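NanS-p (Escherichia phage vB_EcoP_24B, PDB 6YP6) probably binds carbohydrate through a beta-sandwich domain that belongs to a conserved phage-encoded carbohydrate esterase. Local coordinates at residues A65-G70 / S98-V103; D192-T197 / I212-N217; A115-Q120 / F179-S184; L140-F145 / L155-A160; V43-E48 / W54-A59. All blocks are in the same frame, centred on the assembly; numbering follows the deposited sequence. Where two conformers were deposited one is given.

Interaction 1 (A65-G70 / S98-V103); sequences ALLQKG and SLPQGV
Leu-67, on the short helix 64-69, meets Leu-99 and Pro-100 in the loop that joins strands 88-95 and 113-121, so that one side chain links two connections of a beta-sandwich. Its CB points toward the loop but lies too far back to touch it. At CG the chain turns beside the backbone N (chi1 -72°), and the extended second torsion, chi2 170°, then sends CD1 forward. The whole contact is made by this one methyl. CD1 packs against the proline ring at 3.6 Å from Pro-100 CD, with Pro-100 CG the next atom at 4.0 Å, and the leucine side chain crosses the ring at about a right angle. The same methyl meets Leu-99 CD2 at 4.1 Å; although Leu-99 CB does not point at the helix, this branch reaches it. The other branch of Leu-67 faces inward, where CD2 lies 4.1 Å from CD2 of Phe-159 on strand 152-159. The buried leucine is thus shared between the sandwich core and the partly exposed loop, and its grip on the loop is purely apolar, with no hydrogen bond passing between the two segments. The touching proline opens a type II beta turn, Pro-100 to Val-103, closed by a hydrogen bond of 3.0 Å from Val-103 N to Pro-100 O.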
# COMPACT_ATOMS: atom_id res chain seq x y z
N ALA A 65 14.74 -9.70 5.32
CA ALA A 65 14.40 -10.10 6.69
C ALA A 65 12.90 -10.29 6.85
O ALA A 65 12.46 -11.15 7.62
CB ALA A 65 14.92 -9.08 7.70
N LEU A 66 12.09 -9.46 6.18
CA LEU A 66 10.64 -9.66 6.19
C LEU A 66 10.30 -11.06 5.67
O LEU A 66 9.48 -11.77 6.27
CB LEU A 66 9.97 -8.57 5.35
CG LEU A 66 8.45 -8.73 5.16
CD1 LEU A 66 7.69 -8.67 6.46
CD2 LEU A 66 7.95 -7.66 4.19
N LEU A 67 10.93 -11.47 4.57
CA LEU A 67 10.66 -12.79 4.02
C LEU A 67 11.11 -13.90 4.98
O LEU A 67 10.42 -14.91 5.13
CB LEU A 67 11.36 -12.96 2.68
CG LEU A 67 10.75 -12.17 1.53
CD1 LEU A 67 11.65 -12.21 0.30
CD2 LEU A 67 9.38 -12.72 1.17
N GLN A 68 12.27 -13.72 5.64
CA GLN A 68 12.83 -14.75 6.51
C GLN A 68 12.04 -14.87 7.80
O GLN A 68 11.72 -15.98 8.24
CB GLN A 68 14.30 -14.41 6.80
CG GLN A 68 15.00 -15.26 7.88
CD GLN A 68 16.19 -14.53 8.52
OE1 GLN A 68 16.75 -13.60 7.94
NE2 GLN A 68 16.56 -14.94 9.73
N LYS A 69 11.76 -13.74 8.44
CA LYS A 69 11.19 -13.73 9.77
C LYS A 69 9.68 -13.56 9.78
O LYS A 69 9.04 -13.84 10.80
CB LYS A 69 11.80 -12.59 10.59
CG LYS A 69 13.30 -12.71 10.79
CD LYS A 69 13.85 -11.52 11.58
CE LYS A 69 15.37 -11.57 11.71
NZ LYS A 69 15.97 -10.22 11.58
N GLY A 70 9.10 -13.11 8.67
CA GLY A 70 7.71 -12.71 8.64
C GLY A 70 7.53 -11.31 9.19
O GLY A 70 8.46 -10.69 9.73
N SER A 98 16.66 -7.90 -5.50
CA SER A 98 16.98 -9.32 -5.46
C SER A 98 15.99 -9.99 -4.51
O SER A 98 15.35 -9.33 -3.70
CB SER A 98 18.42 -9.57 -4.99
OG SER A 98 18.56 -9.28 -3.61
N LEU A 99 15.87 -11.29 -4.66
CA LEU A 99 15.23 -12.15 -3.68
C LEU A 99 16.30 -13.02 -3.03
O LEU A 99 17.39 -13.19 -3.58
CB LEU A 99 14.18 -13.04 -4.35
CG LEU A 99 12.96 -12.28 -4.87
CD1 LEU A 99 12.10 -13.17 -5.74
CD2 LEU A 99 12.14 -11.72 -3.72
N PRO A 100 16.04 -13.57 -1.85
CA PRO A 100 17.04 -14.40 -1.18
C PRO A 100 17.42 -15.61 -2.02
O PRO A 100 16.67 -16.06 -2.89
CB PRO A 100 16.34 -14.82 0.12
CG PRO A 100 15.28 -13.77 0.35
CD PRO A 100 14.83 -13.36 -1.02
N GLN A 101 18.61 -16.15 -1.75
CA GLN A 101 19.05 -17.33 -2.48
C GLN A 101 18.00 -18.43 -2.38
O GLN A 101 17.49 -18.73 -1.30
CB GLN A 101 20.38 -17.84 -1.92
CG GLN A 101 20.78 -19.26 -2.39
CD GLN A 101 20.83 -19.40 -3.90
OE1 GLN A 101 21.03 -18.42 -4.62
NE2 GLN A 101 20.65 -20.63 -4.39
N GLY A 102 17.67 -19.03 -3.52
CA GLY A 102 16.71 -20.11 -3.53
C GLY A 102 15.27 -19.69 -3.47
O GLY A 102 14.39 -20.56 -3.36
N VAL A 103 14.99 -18.40 -3.53
CA VAL A 103 13.63 -17.86 -3.57
C VAL A 103 13.40 -17.29 -4.96
O VAL A 103 14.21 -16.50 -5.46
CB VAL A 103 13.43 -16.81 -2.48
CG1 VAL A 103 12.04 -16.23 -2.56
CG2 VAL A 103 13.70 -17.41 -1.10

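Interaction 2 (D192-T197 / I212-N217); sequences DKLHVT and IAVEVN
Leu-194 and Val-196 on strand 193-197 face Ile-212 and Val-214 on strand 207-216, and every direct contact between them is apolar. Leu-194 supplies the middle of it with a single methyl: CD2 lies 4.2 Å from Ile-212 CG2 and 4.4 Å from Val-214 CG2, and so sits close to the gamma branches of two residues that point from the same side of their strand. The leucine has CG opposite its own N (chi1 177°), which carries the branched end toward the facing strand. Ile-212 uses both of its branches: CG2 serves Leu-194, while the longer arm ends in CD1, 4.2 Å from Val-196 CG2. The spacings are those of ordinary, unstrained van der Waals packing, and all four residues are buried.

No hydrogen bond crosses the gap: the backbones are too far apart, and each pairs within its own sheet. Leu-194 and Val-196 pair with Tyr-58 and Leu-56 on strand 55-59, and His-195 with Tyr-93 on the other flank. Polar side chains lie on the outward faces, where Glu-215 forms a salt bridge with Arg-74.

The backbone geometry agrees: the two strand segments approach to 10.4 Å between axes and run 152° apart in direction. Two sheets stacked face to face, with alternate residues of each strand meeting in an aliphatic layer, make up the core of a beta-sandwich.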
# COMPACT_ATOMS: atom_id res chain seq x y z
N ASP A 192 13.81 -1.35 -4.39
CA ASP A 192 14.15 -1.27 -2.97
C ASP A 192 13.58 -0.03 -2.30
O ASP A 192 14.09 0.44 -1.28
CB ASP A 192 15.65 -1.42 -2.74
CG ASP A 192 16.16 -2.77 -3.20
OD1 ASP A 192 15.35 -3.72 -3.34
OD2 ASP A 192 17.39 -2.86 -3.43
N LYS A 193 12.48 0.48 -2.84
CA LYS A 193 11.69 1.52 -2.20
C LYS A 193 10.24 1.07 -2.15
O LYS A 193 9.75 0.39 -3.05
CB LYS A 193 11.78 2.85 -2.95
CG LYS A 193 13.20 3.34 -3.15
CD LYS A 193 13.23 4.76 -3.68
CE LYS A 193 13.11 5.74 -2.54
NZ LYS A 193 13.06 7.15 -2.99
N LEU A 194 9.55 1.45 -1.07
CA LEU A 194 8.11 1.39 -1.02
C LEU A 194 7.56 2.67 -1.62
O LEU A 194 7.93 3.77 -1.21
CB LEU A 194 7.62 1.23 0.42
CG LEU A 194 6.11 1.22 0.59
CD1 LEU A 194 5.48 -0.00 -0.08
CD2 LEU A 194 5.75 1.25 2.07
N HIS A 195 6.70 2.52 -2.63
CA HIS A 195 6.06 3.62 -3.33
C HIS A 195 4.57 3.56 -3.07
O HIS A 195 3.93 2.53 -3.29
CB HIS A 195 6.25 3.49 -4.83
CG HIS A 195 7.66 3.36 -5.25
ND1 HIS A 195 8.38 4.40 -5.79
CD2 HIS A 195 8.48 2.29 -5.21
CE1 HIS A 195 9.59 3.97 -6.07
NE2 HIS A 195 9.68 2.69 -5.73
N VAL A 196 4.02 4.67 -2.60
CA VAL A 196 2.59 4.80 -2.37
C VAL A 196 2.12 5.93 -3.29
O VAL A 196 2.70 7.01 -3.29
CB VAL A 196 2.29 5.13 -0.90
CG1 VAL A 196 0.80 5.07 -0.65
CG2 VAL A 196 3.03 4.18 0.02
N THR A 197 1.10 5.66 -4.10
CA THR A 197 0.74 6.62 -5.14
C THR A 197 -0.74 6.52 -5.48
O THR A 197 -1.33 5.45 -5.34
CB THR A 197 1.59 6.35 -6.41
OG1 THR A 197 1.22 7.25 -7.45
CG2 THR A 197 1.42 4.93 -6.93
N ILE A 212 1.36 4.34 7.86
CA ILE A 212 1.86 3.32 6.94
C ILE A 212 3.07 2.71 7.63
O ILE A 212 3.89 3.46 8.17
CB ILE A 212 2.34 3.93 5.60
CG1 ILE A 212 1.22 4.69 4.89
CG2 ILE A 212 2.92 2.85 4.68
CD1 ILE A 212 1.70 5.59 3.79
N ALA A 213 3.20 1.39 7.62
CA ALA A 213 4.39 0.81 8.23
C ALA A 213 4.72 -0.53 7.60
O ALA A 213 3.84 -1.23 7.07
CB ALA A 213 4.22 0.61 9.74
N VAL A 214 5.99 -0.90 7.69
CA VAL A 214 6.42 -2.28 7.49
C VAL A 214 7.10 -2.70 8.78
O VAL A 214 8.00 -2.00 9.26
CB VAL A 214 7.34 -2.45 6.27
CG1 VAL A 214 7.74 -3.91 6.13
CG2 VAL A 214 6.66 -1.95 5.01
N GLU A 215 6.66 -3.82 9.33
CA GLU A 215 7.20 -4.37 10.57
C GLU A 215 7.70 -5.78 10.30
O GLU A 215 7.14 -6.49 9.45
CB GLU A 215 6.12 -4.36 11.66
CG GLU A 215 5.78 -2.94 12.12
CD GLU A 215 4.52 -2.84 12.97
OE1 GLU A 215 3.62 -3.70 12.86
OE2 GLU A 215 4.45 -1.87 13.76
N VAL A 216 8.76 -6.16 10.99
CA VAL A 216 9.40 -7.45 10.83
C VAL A 216 9.40 -8.14 12.19
O VAL A 216 9.76 -7.53 13.20
CB VAL A 216 10.83 -7.31 10.27
CG1 VAL A 216 11.48 -8.65 10.11
CG2 VAL A 216 10.78 -6.57 8.92
N ASN A 217 8.98 -9.39 12.21
CA ASN A 217 8.96 -10.12 13.47
C ASN A 217 10.37 -10.21 14.06
O ASN A 217 11.35 -10.32 13.34
CB ASN A 217 8.41 -11.53 13.23
CG ASN A 217 6.96 -11.52 12.82
OD1 ASN A 217 6.19 -10.64 13.21
ND2 ASN A 217 6.57 -12.50 12.04

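Interaction 3 (A115-Q120 / F179-S184); sequences AAFYIQ and FTLTQS
Phe-117 and Phe-179 make the tight part of this contact, their side chains arriving from opposite directions. CE1 of Phe-117 lies 3.7 Å from CZ of Phe-179, and Phe-117 CZ lies at the edge of the Phe-179 ring, in its plane. The ring planes stand 88° apart with centroids separated by 5.8 Å. Leu-181 closes the cluster, its CD2 methyl touching the edge of the Phe-117 ring at CZ, 4.1 Å away. With CG opposite the carbonyl carbon (chi1 -50°), Phe-117 leans along its strand to reach both partners. The strand carries a classic beta bulge here: Ala-116 and Phe-117 both face Phe-92 on strand 88-95, within one sheet of the beta-sandwich, while Phe-179 lies near the end of strand 174-180 in the opposing sheet. Farther along the contact slackens. Ala-116 CB comes no closer than 4.3 Å to Ser-184 OG, and that hydroxyl is engaged elsewhere, with His-131 O and Val-186 N. Between these two regions Thr-182 and Gln-183 turn to the partly exposed side, where Thr-182 OG1 donates to Gln-183 O at 2.9 Å, tilted 28° from the carbonyl plane.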
# COMPACT_ATOMS: atom_id res chain seq x y z
N ALA A 115 5.18 -6.01 -2.86
CA ALA A 115 3.86 -5.40 -2.83
C ALA A 115 3.55 -4.86 -4.21
O ALA A 115 4.40 -4.25 -4.85
CB ALA A 115 3.81 -4.25 -1.83
N ALA A 116 2.31 -5.09 -4.65
CA ALA A 116 1.79 -4.49 -5.88
C ALA A 116 0.28 -4.45 -5.73
O ALA A 116 -0.46 -5.13 -6.46
CB ALA A 116 2.24 -5.25 -7.12
N PHE A 117 -0.17 -3.72 -4.73
CA PHE A 117 -1.54 -3.82 -4.25
C PHE A 117 -2.23 -2.48 -4.40
O PHE A 117 -1.67 -1.45 -4.01
CB PHE A 117 -1.55 -4.22 -2.77
CG PHE A 117 -0.70 -5.43 -2.46
CD1 PHE A 117 -0.78 -6.57 -3.22
CD2 PHE A 117 0.21 -5.39 -1.42
CE1 PHE A 117 0.03 -7.68 -2.94
CE2 PHE A 117 1.00 -6.49 -1.12
CZ PHE A 117 0.92 -7.63 -1.89
N TYR A 118 -3.43 -2.46 -4.97
CA TYR A 118 -4.13 -1.20 -5.16
C TYR A 118 -5.56 -1.29 -4.66
O TYR A 118 -6.16 -2.37 -4.53
CB TYR A 118 -4.04 -0.71 -6.62
CG TYR A 118 -4.70 -1.58 -7.66
CD1 TYR A 118 -4.04 -2.67 -8.23
CD2 TYR A 118 -5.98 -1.30 -8.11
CE1 TYR A 118 -4.65 -3.45 -9.19
CE2 TYR A 118 -6.59 -2.07 -9.07
CZ TYR A 118 -5.92 -3.16 -9.60
OH TYR A 118 -6.49 -3.97 -10.55
N ILE A 119 -6.09 -0.11 -4.38
CA ILE A 119 -7.40 0.06 -3.77
C ILE A 119 -8.23 0.89 -4.75
O ILE A 119 -7.80 1.96 -5.20
CB ILE A 119 -7.27 0.75 -2.40
CG1 ILE A 119 -6.41 -0.07 -1.44
CG2 ILE A 119 -8.65 1.05 -1.83
CD1 ILE A 119 -6.03 0.68 -0.19
N GLN A 120 -9.41 0.37 -5.10
CA GLN A 120 -10.25 0.90 -6.17
C GLN A 120 -11.69 0.53 -5.85
O GLN A 120 -11.94 -0.54 -5.29
CB GLN A 120 -9.84 0.23 -7.49
CG GLN A 120 -10.59 0.69 -8.72
CD GLN A 120 -10.34 -0.20 -9.92
OE1 GLN A 120 -10.03 -1.38 -9.76
NE2 GLN A 120 -10.50 0.36 -11.12
N PHE A 179 -2.92 -15.65 -0.43
CA PHE A 179 -2.53 -15.69 -1.83
C PHE A 179 -1.01 -15.77 -1.89
O PHE A 179 -0.32 -15.39 -0.95
CB PHE A 179 -3.03 -14.45 -2.61
CG PHE A 179 -2.43 -13.15 -2.13
CD1 PHE A 179 -2.88 -12.51 -0.99
CD2 PHE A 179 -1.41 -12.56 -2.86
CE1 PHE A 179 -2.30 -11.32 -0.57
CE2 PHE A 179 -0.83 -11.38 -2.45
CZ PHE A 179 -1.28 -10.76 -1.31
N THR A 180 -0.49 -16.26 -3.01
CA THR A 180 0.94 -16.37 -3.20
C THR A 180 1.43 -15.30 -4.17
O THR A 180 0.86 -15.12 -5.25
CB THR A 180 1.32 -17.78 -3.66
OG1 THR A 180 0.96 -18.71 -2.64
CG2 THR A 180 2.82 -17.89 -3.90
N LEU A 181 2.47 -14.58 -3.77
CA LEU A 181 3.07 -13.59 -4.65
C LEU A 181 3.56 -14.27 -5.91
O LEU A 181 4.04 -15.41 -5.89
CB LEU A 181 4.25 -12.91 -3.97
CG LEU A 181 3.92 -12.07 -2.74
CD1 LEU A 181 5.19 -11.66 -2.02
CD2 LEU A 181 3.10 -10.84 -3.07
N THR A 182 3.45 -13.56 -7.03
CA THR A 182 3.94 -14.01 -8.32
C THR A 182 4.76 -12.88 -8.92
O THR A 182 4.81 -11.77 -8.38
CB THR A 182 2.81 -14.37 -9.29
OG1 THR A 182 2.09 -13.19 -9.66
CG2 THR A 182 1.85 -15.36 -8.68
N GLN A 183 5.38 -13.15 -10.05
CA GLN A 183 5.94 -12.06 -10.84
C GLN A 183 4.82 -11.11 -11.27
O GLN A 183 3.64 -11.47 -11.34
CB GLN A 183 6.69 -12.61 -12.05
CG GLN A 183 7.86 -13.50 -11.65
CD GLN A 183 8.75 -13.88 -12.81
OE1 GLN A 183 8.65 -13.33 -13.90
NE2 GLN A 183 9.66 -14.82 -12.57
N SER A 184 5.20 -9.87 -11.56
CA SER A 184 4.26 -8.81 -11.91
C SER A 184 4.83 -7.99 -13.05
O SER A 184 6.05 -7.90 -13.19
CB SER A 184 4.06 -7.89 -10.70
OG SER A 184 3.46 -6.65 -11.04

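Interaction 4 (L140-F145 / L155-A160); sequences LKLGTF and LAFRFA
Leu-142 meets Phe-157, and Phe-145 meets Leu-155, in two separate apolar touches along facing strands. In the first, the CD1 methyl of Leu-142 comes to the edge of the phenyl ring near its plane, 3.9 Å from Phe-157 CE1. In the second the roles are exchanged: the aromatic ring now belongs to strand 140-147, and its rim atom Phe-145 CZ lies 4.1 Å from Leu-155 CB, again near the ring plane. Within each pair the side chains cross at about a right angle. Phe-145 does not start out toward Leu-155; a first torsion of -58°, with CG trans to the carbonyl carbon, carries the far end of the ring to it.

A second shell fixes these groups. Phe-157 is stacked on Phe-117, while Phe-77 meets the Phe-145 ring edge-to-face, so both aromatics are held from more than one direction. Behind Leu-142 the strand is irregular: Leu-142 and Gly-143 both face Val-128 in a classic beta bulge. Beyond it, Thr-144 OG1 is hydrogen-bonded to Leu-126 O, on strand 125-130 like Val-128.

The backbones remain well separated, 10.4 Å between CA of Leu-142 and CA of Phe-157, and no hydrogen bond spans them. Strand 140-147 lies at the margin of one sheet and strand 152-159 in the other. Their nearly antiparallel, face-to-face course, with only a short connection between, makes a beta-arch, linking the two sheets of a beta-sandwich.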
# COMPACT_ATOMS: atom_id res chain seq x y z
N LEU A 140 -5.77 -10.16 -9.65
CA LEU A 140 -6.47 -10.88 -8.59
C LEU A 140 -7.19 -9.89 -7.68
O LEU A 140 -6.61 -8.87 -7.28
CB LEU A 140 -5.51 -11.72 -7.76
CG LEU A 140 -4.84 -12.91 -8.44
CD1 LEU A 140 -4.06 -13.69 -7.40
CD2 LEU A 140 -5.85 -13.79 -9.14
N LYS A 141 -8.43 -10.19 -7.35
CA LYS A 141 -9.14 -9.47 -6.30
C LYS A 141 -8.78 -10.15 -4.97
O LYS A 141 -9.07 -11.33 -4.77
CB LYS A 141 -10.64 -9.45 -6.52
CG LYS A 141 -11.37 -8.70 -5.40
CD LYS A 141 -12.88 -8.76 -5.51
CE LYS A 141 -13.44 -7.79 -6.52
NZ LYS A 141 -14.92 -7.92 -6.60
N LEU A 142 -8.10 -9.42 -4.10
CA LEU A 142 -7.65 -9.97 -2.84
C LEU A 142 -8.72 -9.93 -1.77
O LEU A 142 -8.65 -10.72 -0.82
CB LEU A 142 -6.42 -9.22 -2.36
CG LEU A 142 -5.20 -9.30 -3.28
CD1 LEU A 142 -4.04 -8.55 -2.66
CD2 LEU A 142 -4.84 -10.75 -3.61
N GLY A 143 -9.68 -9.03 -1.87
CA GLY A 143 -10.74 -8.91 -0.89
C GLY A 143 -11.42 -7.57 -1.06
O GLY A 143 -11.12 -6.80 -1.97
N THR A 144 -12.37 -7.32 -0.17
CA THR A 144 -13.13 -6.09 -0.20
C THR A 144 -13.35 -5.60 1.22
O THR A 144 -13.47 -6.39 2.16
CB THR A 144 -14.48 -6.29 -0.91
OG1 THR A 144 -15.18 -5.05 -0.97
CG2 THR A 144 -15.39 -7.30 -0.20
N PHE A 145 -13.44 -4.28 1.37
CA PHE A 145 -13.88 -3.65 2.60
C PHE A 145 -15.39 -3.58 2.69
O PHE A 145 -15.92 -3.08 3.69
CB PHE A 145 -13.31 -2.23 2.71
CG PHE A 145 -11.81 -2.17 2.67
CD1 PHE A 145 -11.16 -2.00 1.46
CD2 PHE A 145 -11.04 -2.25 3.82
CE1 PHE A 145 -9.79 -1.93 1.39
CE2 PHE A 145 -9.64 -2.18 3.74
CZ PHE A 145 -9.03 -2.04 2.52
N LEU A 155 -5.67 -2.03 6.48
CA LEU A 155 -5.26 -3.03 5.51
C LEU A 155 -3.87 -3.49 5.90
O LEU A 155 -3.00 -2.65 6.15
CB LEU A 155 -5.25 -2.42 4.10
CG LEU A 155 -4.78 -3.34 2.98
CD1 LEU A 155 -5.67 -4.56 2.85
CD2 LEU A 155 -4.75 -2.57 1.65
N ALA A 156 -3.64 -4.79 5.93
CA ALA A 156 -2.31 -5.31 6.17
C ALA A 156 -2.09 -6.50 5.26
O ALA A 156 -3.04 -7.15 4.80
CB ALA A 156 -2.09 -5.70 7.63
N PHE A 157 -0.81 -6.79 5.01
CA PHE A 157 -0.36 -7.95 4.25
C PHE A 157 0.64 -8.66 5.15
O PHE A 157 1.71 -8.12 5.42
CB PHE A 157 0.25 -7.51 2.93
CG PHE A 157 -0.73 -6.78 2.07
CD1 PHE A 157 -1.60 -7.49 1.26
CD2 PHE A 157 -0.84 -5.41 2.13
CE1 PHE A 157 -2.54 -6.84 0.49
CE2 PHE A 157 -1.78 -4.75 1.35
CZ PHE A 157 -2.63 -5.48 0.53
N ARG A 158 0.26 -9.83 5.64
CA ARG A 158 1.04 -10.57 6.62
C ARG A 158 1.88 -11.64 5.93
O ARG A 158 1.36 -12.48 5.20
CB ARG A 158 0.13 -11.22 7.67
CG ARG A 158 0.90 -11.82 8.84
CD ARG A 158 -0.00 -12.33 9.97
NE ARG A 158 -0.84 -13.44 9.51
CZ ARG A 158 -2.16 -13.43 9.41
NH1 ARG A 158 -2.89 -12.38 9.79
NH2 ARG A 158 -2.77 -14.50 8.92
N PHE A 159 3.19 -11.59 6.19
CA PHE A 159 4.18 -12.55 5.72
C PHE A 159 4.48 -13.53 6.86
O PHE A 159 4.63 -13.14 8.01
CB PHE A 159 5.47 -11.82 5.32
CG PHE A 159 5.34 -10.99 4.05
CD1 PHE A 159 4.60 -9.81 4.02
CD2 PHE A 159 5.96 -11.41 2.88
CE1 PHE A 159 4.47 -9.08 2.87
CE2 PHE A 159 5.85 -10.66 1.72
CZ PHE A 159 5.10 -9.50 1.71
N ALA A 160 4.56 -14.82 6.52
CA ALA A 160 4.66 -15.87 7.53
C ALA A 160 6.09 -16.19 7.94
O ALA A 160 6.30 -16.78 9.00
CB ALA A 160 4.01 -17.16 7.02

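Interaction 5 (V43-E48 / W54-A59); sequences VKLTKE and WVLEYA
Trp-54 holds its CG between the backbone N and the carbonyl carbon (chi1 55°), which swings the indole toward strand 41-46, while Leu-45 keeps CG clear of its carbonyl (chi1 -54°) and extends over the same ring. The two side chains cross at about a right angle. Leu-45 CD1 makes a CH-pi contact, 3.8 Å from the centroid of the six-membered ring and 21° off its normal. Leu-45 CB covers the same face nearer the rim, 3.8 Å from Trp-54 CE2. The CD1 methyl also meets Leu-56 CD1 at 3.9 Å. Strand 41-46 and strand 55-59, which Trp-54 immediately precedes, belong to the two sheets of the beta-sandwich. At the indole edge stands the CG methylene of Lys-47, 4.0 Å from Trp-54 CD1; NZ of this lysine forms a salt bridge with Asp-198. The polar edge of the indole is served by water: Trp-54 NE1 donates to it over 2.9 Å, the water lying in the ring plane, and the same water lies 2.9 Å from Leu-45 O, to which it can donate. A buried tryptophan can thus pack its face against leucine while its N-H is satisfied through a bridging water.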
# COMPACT_ATOMS: atom_id res chain seq x y z
N VAL A 43 -3.04 12.69 7.57
CA VAL A 43 -2.53 13.48 6.45
C VAL A 43 -3.44 13.26 5.26
O VAL A 43 -3.74 12.12 4.90
CB VAL A 43 -1.04 13.23 6.16
CG1 VAL A 43 -0.79 11.84 5.59
CG2 VAL A 43 -0.49 14.31 5.21
N LYS A 44 -3.92 14.35 4.69
CA LYS A 44 -4.84 14.34 3.57
C LYS A 44 -4.05 14.51 2.29
O LYS A 44 -3.32 15.50 2.13
CB LYS A 44 -5.84 15.47 3.74
CG LYS A 44 -6.82 15.65 2.59
CD LYS A 44 -7.83 16.76 2.94
CE LYS A 44 -8.66 17.20 1.75
NZ LYS A 44 -9.55 18.35 2.09
N LEU A 45 -4.19 13.56 1.39
CA LEU A 45 -3.44 13.51 0.14
C LEU A 45 -4.39 13.78 -1.01
O LEU A 45 -5.40 13.09 -1.20
CB LEU A 45 -2.77 12.15 -0.03
CG LEU A 45 -1.88 11.73 1.16
CD1 LEU A 45 -1.33 10.34 0.93
CD2 LEU A 45 -0.76 12.69 1.41
N THR A 46 -4.06 14.82 -1.78
CA THR A 46 -4.83 15.26 -2.92
C THR A 46 -3.86 15.69 -4.01
O THR A 46 -2.64 15.76 -3.82
CB THR A 46 -5.71 16.47 -2.58
OG1 THR A 46 -4.90 17.57 -2.14
CG2 THR A 46 -6.74 16.12 -1.51
N LYS A 47 -4.42 15.99 -5.18
CA LYS A 47 -3.66 16.60 -6.27
C LYS A 47 -4.63 17.36 -7.16
O LYS A 47 -5.85 17.24 -7.04
CB LYS A 47 -2.83 15.56 -7.04
CG LYS A 47 -3.56 14.29 -7.48
CD LYS A 47 -4.38 14.52 -8.75
CE LYS A 47 -5.12 13.25 -9.18
NZ LYS A 47 -4.25 12.27 -9.87
N GLU A 48 -4.07 18.16 -8.06
CA GLU A 48 -4.88 18.84 -9.07
C GLU A 48 -5.13 17.86 -10.21
O GLU A 48 -4.19 17.39 -10.85
CB GLU A 48 -4.16 20.08 -9.57
CG GLU A 48 -3.97 21.18 -8.53
CD GLU A 48 -5.29 21.74 -8.02
OE1 GLU A 48 -6.32 21.58 -8.71
OE2 GLU A 48 -5.29 22.34 -6.92
N TRP A 54 0.35 11.87 -7.20
CA TRP A 54 1.23 12.01 -6.06
C TRP A 54 1.90 10.68 -5.75
O TRP A 54 1.37 9.60 -6.02
CB TRP A 54 0.53 12.54 -4.81
CG TRP A 54 -0.67 11.81 -4.34
CD1 TRP A 54 -1.95 12.17 -4.56
CD2 TRP A 54 -0.71 10.61 -3.53
NE1 TRP A 54 -2.80 11.28 -3.97
CE2 TRP A 54 -2.07 10.32 -3.33
CE3 TRP A 54 0.26 9.78 -2.97
CZ2 TRP A 54 -2.48 9.21 -2.60
CZ3 TRP A 54 -0.15 8.67 -2.24
CH2 TRP A 54 -1.52 8.39 -2.07
N VAL A 55 3.11 10.77 -5.21
CA VAL A 55 3.91 9.61 -4.85
C VAL A 55 4.63 9.90 -3.54
O VAL A 55 5.28 10.94 -3.40
CB VAL A 55 4.96 9.24 -5.92
CG1 VAL A 55 5.69 7.95 -5.51
CG2 VAL A 55 4.34 9.08 -7.28
N LEU A 56 4.52 8.97 -2.60
CA LEU A 56 5.32 8.95 -1.38
C LEU A 56 6.26 7.77 -1.48
O LEU A 56 5.85 6.69 -1.89
CB LEU A 56 4.42 8.76 -0.16
CG LEU A 56 3.21 9.68 -0.07
CD1 LEU A 56 2.41 9.29 1.17
CD2 LEU A 56 3.60 11.14 -0.02
N GLU A 57 7.52 7.96 -1.09
CA GLU A 57 8.51 6.90 -1.18
C GLU A 57 9.33 6.81 0.09
O GLU A 57 9.69 7.83 0.69
CB GLU A 57 9.50 7.11 -2.36
CG GLU A 57 8.82 7.21 -3.70
CD GLU A 57 9.76 7.62 -4.82
OE1 GLU A 57 10.97 7.37 -4.71
OE2 GLU A 57 9.27 8.19 -5.82
N TYR A 58 9.68 5.57 0.46
CA TYR A 58 10.61 5.33 1.55
C TYR A 58 11.62 4.28 1.09
O TYR A 58 11.26 3.30 0.43
CB TYR A 58 9.87 4.86 2.81
CG TYR A 58 10.73 4.93 4.05
CD1 TYR A 58 11.64 3.92 4.36
CD2 TYR A 58 10.68 6.03 4.90
CE1 TYR A 58 12.45 3.99 5.50
CE2 TYR A 58 11.48 6.12 6.03
CZ TYR A 58 12.36 5.09 6.33
OH TYR A 58 13.16 5.17 7.44
N ALA A 59 12.87 4.48 1.48
CA ALA A 59 13.97 3.54 1.21
C ALA A 59 13.82 2.32 2.12
O ALA A 59 14.21 2.33 3.28
CB ALA A 59 15.30 4.24 1.45
O HOH W 1 -5.68 11.89 -3.84

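All five contacts join the two layers of one beta-sandwich or the connections at its end. Interactions 3 and 4 are the closest pair, with centres 9 Å apart and interaction 4 nested in the chain loop that interaction 3 closes; Phe-179 CG touches Leu-142 CD2 at 3.7 Å. Interaction 2 lies nearest the middle of the chain. It meets interaction 5 through a salt bridge of 2.7 Å from Lys-193 NZ to Glu-57 OE1, and interaction 1 through Gly-70 O and Asn-217 N, 2.9 Å apart. Interactions 1 and 5 flank the centre, 28 Å apart between centres. None of the five identifies a sugar-binding site; together they describe the framework.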